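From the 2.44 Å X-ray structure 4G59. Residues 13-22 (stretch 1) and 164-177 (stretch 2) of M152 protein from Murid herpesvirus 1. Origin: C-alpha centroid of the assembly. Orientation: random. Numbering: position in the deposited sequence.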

# COMPACT_ATOMS: atom_id res chain seq x y z
N GLU B 13 21.35 22.86 1.42
CA GLU B 13 21.78 22.88 0.04
C GLU B 13 20.84 22.00 -0.75
O GLU B 13 20.62 20.85 -0.38
N ARG B 14 20.29 22.51 -1.84
CA ARG B 14 19.43 21.66 -2.67
C ARG B 14 20.20 20.45 -3.19
O ARG B 14 21.32 20.60 -3.70
N VAL B 15 19.63 19.26 -3.03
CA VAL B 15 20.22 18.04 -3.59
C VAL B 15 19.65 17.74 -4.97
O VAL B 15 18.43 17.69 -5.16
N ASP B 16 20.53 17.58 -5.95
CA ASP B 16 20.09 17.23 -7.29
C ASP B 16 19.96 15.71 -7.37
O ASP B 16 20.95 15.00 -7.34
N ILE B 17 18.73 15.23 -7.46
CA ILE B 17 18.48 13.79 -7.44
C ILE B 17 18.41 13.16 -8.82
O ILE B 17 18.09 11.99 -8.94
N CYS B 18 18.71 13.92 -9.86
CA CYS B 18 18.51 13.45 -11.23
C CYS B 18 19.74 12.83 -11.88
O CYS B 18 19.68 12.41 -13.04
N GLN B 19 20.84 12.77 -11.14
CA GLN B 19 22.02 12.07 -11.65
C GLN B 19 21.95 10.58 -11.36
O GLN B 19 21.28 10.16 -10.41
N ASP B 20 22.67 9.81 -12.18
CA ASP B 20 22.66 8.35 -12.09
C ASP B 20 21.23 7.87 -12.11
O ASP B 20 20.80 7.17 -11.19
N LEU B 21 20.51 8.28 -13.14
CA LEU B 21 19.07 8.07 -13.21
C LEU B 21 18.80 6.57 -13.22
O LEU B 21 19.47 5.80 -13.91
N THR B 22 17.83 6.17 -12.39
CA THR B 22 17.47 4.77 -12.25
C THR B 22 15.96 4.64 -12.13
O THR B 22 15.37 4.98 -11.10
N LEU B 164 14.87 6.76 -23.48
CA LEU B 164 14.30 6.69 -22.14
C LEU B 164 15.10 7.56 -21.17
O LEU B 164 14.52 8.27 -20.34
N GLN B 165 16.42 7.51 -21.27
CA GLN B 165 17.27 8.35 -20.45
C GLN B 165 16.89 9.82 -20.65
O GLN B 165 16.79 10.58 -19.70
N LYS B 166 16.64 10.20 -21.90
CA LYS B 166 16.30 11.59 -22.17
C LYS B 166 14.94 11.93 -21.57
O LYS B 166 14.80 12.95 -20.87
N ARG B 167 13.95 11.09 -21.83
CA ARG B 167 12.60 11.38 -21.39
C ARG B 167 12.50 11.41 -19.86
O ARG B 167 11.86 12.31 -19.29
N TRP B 168 13.15 10.46 -19.20
CA TRP B 168 13.04 10.40 -17.74
C TRP B 168 13.94 11.42 -17.03
O TRP B 168 13.64 11.84 -15.91
N THR B 169 15.02 11.84 -17.68
CA THR B 169 15.84 12.93 -17.13
C THR B 169 15.03 14.21 -17.16
O THR B 169 15.04 14.99 -16.22
N SER B 170 14.29 14.41 -18.25
CA SER B 170 13.39 15.55 -18.41
C SER B 170 12.27 15.54 -17.35
O SER B 170 11.90 16.59 -16.80
N PHE B 171 11.74 14.37 -17.04
CA PHE B 171 10.69 14.29 -16.03
C PHE B 171 11.29 14.57 -14.67
O PHE B 171 10.69 15.27 -13.84
N CYS B 172 12.47 14.01 -14.42
CA CYS B 172 13.18 14.26 -13.17
C CYS B 172 13.46 15.74 -12.94
O CYS B 172 13.27 16.25 -11.84
N ARG B 173 13.95 16.43 -13.98
CA ARG B 173 14.29 17.84 -13.86
C ARG B 173 13.05 18.70 -13.61
O ARG B 173 13.11 19.69 -12.86
N LYS B 174 11.92 18.33 -14.23
CA LYS B 174 10.65 19.02 -14.00
C LYS B 174 10.23 18.92 -12.52
O LYS B 174 9.81 19.91 -11.90
N ILE B 175 10.43 17.74 -11.94
CA ILE B 175 10.12 17.49 -10.53
C ILE B 175 10.98 18.34 -9.59
O ILE B 175 10.47 19.01 -8.68
N VAL B 176 12.30 18.27 -9.80
CA VAL B 176 13.26 19.12 -9.11
C VAL B 176 12.85 20.59 -9.25
O VAL B 176 12.85 21.32 -8.27
N ALA B 177 12.45 20.98 -10.46
CA ALA B 177 12.06 22.37 -10.77
C ALA B 177 10.81 22.86 -10.06
O ALA B 177 10.68 24.06 -9.81

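A covalent bond organizes this contact. Cys-18, in an irregular segment, and Cys-172, on the helix, both point their CA-to-CB bonds toward the opposing stretch, and their backbones come within 5.7 Å, CA to CA. Cys-18 adopts m and Cys-172 adopts t, which brings Cys-18 SG to 2.0 Å from Cys-172 SG with a chi3 of -97°, close to the relaxed right angle of a disulfide. Both residues are buried, and the bond joins positions more than 150 residues apart in the chain.

The helix residues that meet the loop are Gln-165, Trp-168, Thr-169, Cys-172, Arg-173 and Val-176, and the apolar packing runs through Trp-168, Cys-172 and Val-176, four residues apart. Toward the later part of the helix, Val-176 (t) places CG2 3.9 Å from Cys-18 SG and 3.8 Å from Ile-17 CG1. Ile-17 leaves its backbone sideways, but its p, t rotamer brings the end of the side chain nearer to the helix, and its CG1 also lies 4.1 Å from Cys-172 SG.

On the earlier side of the disulfide, Leu-21 has the largest area covered by the other stretch. It points toward the helix with chi1 t and chi2 between wells at 146°. Its CD2 packs 4.0 Å from Trp-168 CB, while its CD1 sits 3.4 Å from Trp-168 O and 4.4 Å from Cys-172 CB. Trp-168 (chi1 m) starts toward the loop, but its indole leads away, so the contact uses the base of the side chain and the backbone. Gln-165 borders the leucine, its OE1 4.2 Å from Leu-21 CB.

No direct hydrogen bond crosses between the stretches; the polar link between them is a water. Water 1 donates to Cys-18 O at 2.8 Å and to Thr-169 OG1 at 2.5 Å, bridging loop and helix. The m rotamer of Thr-169 also lets OG1 donate back to Gln-165 O at 2.7 Å, one turn earlier, so a single hydroxyl serves both the helix and the bridge.

Within the loop, Asp-16 (t) braces the approach to the cysteine: Cys-18 N makes a weak hydrogen bond to Asp-16 OD1 at 3.4 Å, and Gln-19 NE2 donates to Asp-16 OD2 at a very short 2.5 Å. At the margin, Val-176 O lies at the edge of the Arg-14 guanidinium, near its plane, 4.4 Å from Arg-14 NH1, a distance too long for a hydrogen bond. The design rule is economical: one disulfide, apolar side chains on both sides of it along the helix, and one water joining Cys-18 O to Thr-169 OG1.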

# COMPACT_ATOMS: atom_id res chain seq x y z
CB GLU B 13 23.22 22.36 -0.05
CG GLU B 13 24.12 23.17 -0.95
CD GLU B 13 25.58 22.82 -0.82
OE1 GLU B 13 25.90 21.75 -0.29
OE2 GLU B 13 26.42 23.63 -1.26
CB ARG B 14 18.81 22.45 -3.84
CG ARG B 14 17.52 23.19 -3.49
CD ARG B 14 16.38 22.24 -3.09
NE ARG B 14 15.29 22.97 -2.44
CZ ARG B 14 14.11 23.24 -3.01
NH1 ARG B 14 13.85 22.82 -4.24
NH2 ARG B 14 13.19 23.91 -2.34
CB VAL B 15 19.97 16.82 -2.69
CG1 VAL B 15 20.63 15.59 -3.30
CG2 VAL B 15 20.47 17.07 -1.26
CB ASP B 16 21.10 17.73 -8.32
CG ASP B 16 20.70 17.39 -9.75
OD1 ASP B 16 19.48 17.24 -10.04
OD2 ASP B 16 21.62 17.29 -10.58
CB ILE B 17 17.15 13.51 -6.77
CG1 ILE B 17 16.05 14.30 -7.50
CG2 ILE B 17 17.20 13.92 -5.30
CD1 ILE B 17 14.69 13.81 -7.18
CB CYS B 18 17.97 14.58 -12.10
SG CYS B 18 16.30 15.02 -11.66
CB GLN B 19 23.31 12.63 -11.05
CG GLN B 19 23.92 13.72 -11.89
CD GLN B 19 23.52 15.08 -11.42
OE1 GLN B 19 23.92 15.51 -10.33
NE2 GLN B 19 22.72 15.78 -12.22
CB ASP B 20 23.40 7.86 -10.85
CG ASP B 20 24.89 8.09 -10.94
OD1 ASP B 20 25.30 8.91 -11.79
OD2 ASP B 20 25.65 7.46 -10.18
CB LEU B 21 18.46 8.78 -14.42
CG LEU B 21 16.92 8.83 -14.49
CD1 LEU B 21 16.42 10.10 -15.10
CD2 LEU B 21 16.39 7.66 -15.30
CB THR B 22 18.17 4.13 -11.05
OG1 THR B 22 19.58 4.42 -11.11
CG2 THR B 22 17.97 2.62 -11.06
CB LEU B 164 14.25 5.24 -21.64
CG LEU B 164 13.24 4.30 -22.30
CD1 LEU B 164 13.49 2.85 -21.92
CD2 LEU B 164 11.83 4.72 -21.92
CB GLN B 165 18.75 8.14 -20.79
CG GLN B 165 19.69 9.15 -20.15
CD GLN B 165 20.02 8.82 -18.70
OE1 GLN B 165 19.80 7.69 -18.22
NE2 GLN B 165 20.55 9.80 -18.00
CB LYS B 166 16.29 11.86 -23.67
CG LYS B 166 16.20 13.32 -24.01
CD LYS B 166 15.94 13.52 -25.48
CE LYS B 166 16.04 14.97 -25.87
NZ LYS B 166 15.01 15.32 -26.89
CB ARG B 167 11.59 10.40 -21.99
CG ARG B 167 10.22 10.50 -21.36
CD ARG B 167 9.11 10.00 -22.25
NE ARG B 167 9.30 8.61 -22.64
CZ ARG B 167 9.21 8.17 -23.89
NH1 ARG B 167 8.91 9.03 -24.86
NH2 ARG B 167 9.41 6.89 -24.17
CB TRP B 168 13.19 8.96 -17.23
CG TRP B 168 11.99 8.18 -17.63
CD1 TRP B 168 11.84 7.43 -18.76
CD2 TRP B 168 10.73 8.14 -16.95
NE1 TRP B 168 10.57 6.91 -18.82
CE2 TRP B 168 9.87 7.32 -17.72
CE3 TRP B 168 10.25 8.69 -15.76
CZ2 TRP B 168 8.55 7.06 -17.33
CZ3 TRP B 168 8.94 8.43 -15.38
CH2 TRP B 168 8.10 7.63 -16.16
CB THR B 169 17.16 13.08 -17.90
OG1 THR B 169 17.98 11.94 -17.64
CG2 THR B 169 17.89 14.37 -17.47
CB SER B 170 12.82 15.52 -19.83
OG SER B 170 11.63 16.27 -19.92
CB PHE B 171 10.04 12.92 -16.03
CG PHE B 171 9.22 12.63 -17.26
CD1 PHE B 171 8.83 13.66 -18.09
CD2 PHE B 171 8.85 11.33 -17.56
CE1 PHE B 171 8.07 13.38 -19.23
CE2 PHE B 171 8.09 11.05 -18.68
CZ PHE B 171 7.70 12.07 -19.52
CB CYS B 172 14.48 13.46 -13.08
SG CYS B 172 15.14 13.37 -11.41
CB ARG B 173 15.03 18.32 -15.11
CG ARG B 173 16.42 17.70 -15.40
CD ARG B 173 16.97 18.39 -16.66
NE ARG B 173 18.09 17.79 -17.39
CZ ARG B 173 19.24 17.36 -16.86
NH1 ARG B 173 19.44 17.37 -15.54
NH2 ARG B 173 20.17 16.88 -17.66
CB LYS B 174 9.54 18.47 -14.91
CG LYS B 174 8.18 19.10 -14.72
CD LYS B 174 8.18 20.56 -15.18
CE LYS B 174 6.79 21.16 -15.12
NZ LYS B 174 6.78 22.55 -15.64
CB ILE B 175 10.36 16.04 -10.17
CG1 ILE B 175 9.35 15.13 -10.88
CG2 ILE B 175 10.30 15.85 -8.67
CD1 ILE B 175 9.77 13.59 -10.79
CB VAL B 176 14.68 18.88 -9.66
CG1 VAL B 176 15.57 20.09 -9.44
CG2 VAL B 176 15.27 17.67 -9.00
CB ALA B 177 11.88 22.59 -12.31
O HOH W 1 19.70 12.20 -15.84